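Local coordinates for protein KLLA0F20702p (Kluyveromyces lactis, PDB 5Y5A) that probably helps recruit telomerase to telomeres, as a yeast Est1 telomerase subunit that binds Cdc13, at residues D364-I369 / I486-F491. Residues are numbered along the deposited sequence; the frame is centred on the assembly and turned at random.
Sequences DLILLI and IMLKEF
In Ile366 a chi1 of -57° sets CG1 beside the backbone nitrogen and leaves CG2 trans to it, while in Phe491 a chi1 of -171° extends the ring away from its own nitrogen, and the two groups meet. That one methyl carries most of the contact. CG2 of Ile366 lies 3.8 Å from CZ of Phe491, approaching the outer end of the ring at a slant, and 3.9 Å from CD2 of Leu488, so it touches the side chains at both ends of the turn. CD1 of Ile366 adds a second touch on the same leucine methyl, CD2 of Leu488, at 4.1 Å. One helical turn on, CG2 of Ile369 reaches CE2 of Phe491 more loosely, at 4.4 Å. Leu488 and Phe491 are the first and last residues of a type II beta turn that follows helix 483-487; its bond from Phe491 N to Leu488 O, 3.0 Å, closes the turn and so brings its two ends together, with Leu488 and Phe491 both directed at the helix. The far side of the turn meets the bound peptide, where Lys489 makes a cation-pi contact with an aromatic side chain. All four touching residues are buried within the Est1 DNA/RNA binding region, where helix 339-379 receives the turn and helices 251-263 and 421-433 pack against both partners.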
loop_
_atom_site.group_PDB
_atom_site.type_symbol
_atom_site.label_atom_id
_atom_site.label_comp_id
_atom_site.label_asym_id
_atom_site.label_seq_id
_atom_site.Cartn_x
_atom_site.Cartn_y
_atom_site.Cartn_z
ATOM N N ASP A 364 6.328 -3.272 8.349
ATOM C CA ASP A 364 7.485 -4.083 7.994
ATOM C C ASP A 364 7.085 -5.497 7.569
ATOM O O ASP A 364 7.645 -6.046 6.626
ATOM C CB ASP A 364 8.466 -4.161 9.171
ATOM C CG ASP A 364 9.349 -2.926 9.291
ATOM O OD1 ASP A 364 9.105 -1.923 8.582
ATOM O OD2 ASP A 364 10.290 -2.966 10.118
ATOM N N LEU A 365 6.118 -6.074 8.284
ATOM C CA LEU A 365 5.605 -7.406 7.974
ATOM C C LEU A 365 5.012 -7.465 6.570
ATOM O O LEU A 365 5.365 -8.333 5.774
ATOM C CB LEU A 365 4.557 -7.827 9.010
ATOM C CG LEU A 365 3.777 -9.099 8.678
ATOM C CD1 LEU A 365 4.649 -10.339 8.820
ATOM C CD2 LEU A 365 2.520 -9.217 9.543
ATOM N N ILE A 366 4.128 -6.528 6.255
ATOM C CA ILE A 366 3.501 -6.505 4.934
ATOM C C ILE A 366 4.497 -6.204 3.810
ATOM O O ILE A 366 4.457 -6.843 2.752
ATOM C CB ILE A 366 2.370 -5.481 4.886
ATOM C CG1 ILE A 366 1.347 -5.796 5.983
ATOM C CG2 ILE A 366 1.702 -5.488 3.516
ATOM C CD1 ILE A 366 0.547 -4.589 6.394
ATOM N N LEU A 367 5.386 -5.238 4.036
ATOM C CA LEU A 367 6.465 -4.959 3.090
ATOM C C LEU A 367 7.243 -6.242 2.765
ATOM O O LEU A 367 7.480 -6.564 1.603
ATOM C CB LEU A 367 7.410 -3.902 3.655
ATOM C CG LEU A 367 8.762 -3.711 2.967
ATOM C CD1 LEU A 367 8.594 -3.096 1.572
ATOM C CD2 LEU A 367 9.671 -2.842 3.821
ATOM N N LEU A 368 7.614 -6.970 3.814
ATOM C CA LEU A 368 8.401 -8.191 3.697
ATOM C C LEU A 368 7.665 -9.292 2.935
ATOM O O LEU A 368 8.235 -9.930 2.042
ATOM C CB LEU A 368 8.788 -8.689 5.093
ATOM C CG LEU A 368 9.721 -9.892 5.146
ATOM C CD1 LEU A 368 11.044 -9.555 4.459
ATOM C CD2 LEU A 368 9.930 -10.338 6.594
ATOM N N ILE A 369 6.402 -9.519 3.289
ATOM C CA ILE A 369 5.569 -10.489 2.566
ATOM C C ILE A 369 5.487 -10.110 1.089
ATOM O O ILE A 369 5.722 -10.936 0.206
ATOM C CB ILE A 369 4.147 -10.576 3.169
ATOM C CG1 ILE A 369 4.167 -11.460 4.414
ATOM C CG2 ILE A 369 3.142 -11.147 2.148
ATOM C CD1 ILE A 369 2.908 -11.366 5.258
ATOM N N ILE A 486 -9.204 -3.658 5.764
ATOM C CA ILE A 486 -9.279 -2.433 4.992
ATOM C C ILE A 486 -7.932 -2.073 4.368
ATOM O O ILE A 486 -7.863 -1.708 3.191
ATOM C CB ILE A 486 -9.761 -1.262 5.859
ATOM C CG1 ILE A 486 -11.128 -1.582 6.468
ATOM C CG2 ILE A 486 -9.832 0.019 5.036
ATOM C CD1 ILE A 486 -11.573 -0.587 7.523
ATOM N N MET A 487 -6.867 -2.191 5.154
ATOM C CA MET A 487 -5.535 -1.815 4.686
ATOM C C MET A 487 -5.080 -2.660 3.502
ATOM O O MET A 487 -4.413 -2.159 2.601
ATOM C CB MET A 487 -4.518 -1.920 5.828
ATOM C CG MET A 487 -4.808 -0.938 6.960
ATOM S SD MET A 487 -3.914 -1.287 8.487
ATOM C CE MET A 487 -2.253 -0.833 7.994
ATOM N N LEU A 488 -5.466 -3.932 3.496
ATOM C CA LEU A 488 -4.960 -4.880 2.505
ATOM C C LEU A 488 -5.930 -5.214 1.357
ATOM O O LEU A 488 -5.704 -6.179 0.609
ATOM C CB LEU A 488 -4.550 -6.171 3.219
ATOM C CG LEU A 488 -3.356 -6.012 4.170
ATOM C CD1 LEU A 488 -2.933 -7.357 4.746
ATOM C CD2 LEU A 488 -2.203 -5.373 3.436
ATOM N N LYS A 489 -7.008 -4.443 1.216
ATOM C CA LYS A 489 -7.946 -4.685 0.117
ATOM C C LYS A 489 -7.203 -4.608 -1.218
ATOM O O LYS A 489 -6.442 -3.675 -1.438
ATOM C CB LYS A 489 -9.103 -3.683 0.151
ATOM C CG LYS A 489 -10.010 -3.858 1.350
ATOM C CD LYS A 489 -10.945 -2.680 1.556
ATOM C CE LYS A 489 -12.118 -2.722 0.595
ATOM N NZ LYS A 489 -13.196 -1.788 1.036
ATOM N N GLU A 490 -7.403 -5.621 -2.063
ATOM C CA GLU A 490 -6.782 -5.744 -3.395
ATOM C C GLU A 490 -5.271 -5.999 -3.381
ATOM O O GLU A 490 -4.612 -5.909 -4.423
ATOM C CB GLU A 490 -7.072 -4.502 -4.240
ATOM C CG GLU A 490 -8.548 -4.167 -4.339
ATOM C CD GLU A 490 -9.323 -5.053 -5.314
ATOM O OE1 GLU A 490 -8.914 -6.211 -5.578
ATOM O OE2 GLU A 490 -10.358 -4.576 -5.824
ATOM N N PHE A 491 -4.732 -6.318 -2.206
ATOM C CA PHE A 491 -3.341 -6.754 -2.068
ATOM C C PHE A 491 -3.182 -8.160 -2.639
ATOM O O PHE A 491 -3.767 -9.106 -2.118
ATOM C CB PHE A 491 -2.930 -6.725 -0.596
ATOM C CG PHE A 491 -1.460 -6.943 -0.343
ATOM C CD1 PHE A 491 -0.500 -6.180 -0.994
ATOM C CD2 PHE A 491 -1.046 -7.867 0.613
ATOM C CE1 PHE A 491 0.854 -6.357 -0.725
ATOM C CE2 PHE A 491 0.301 -8.045 0.888
ATOM C CZ PHE A 491 1.255 -7.284 0.214
#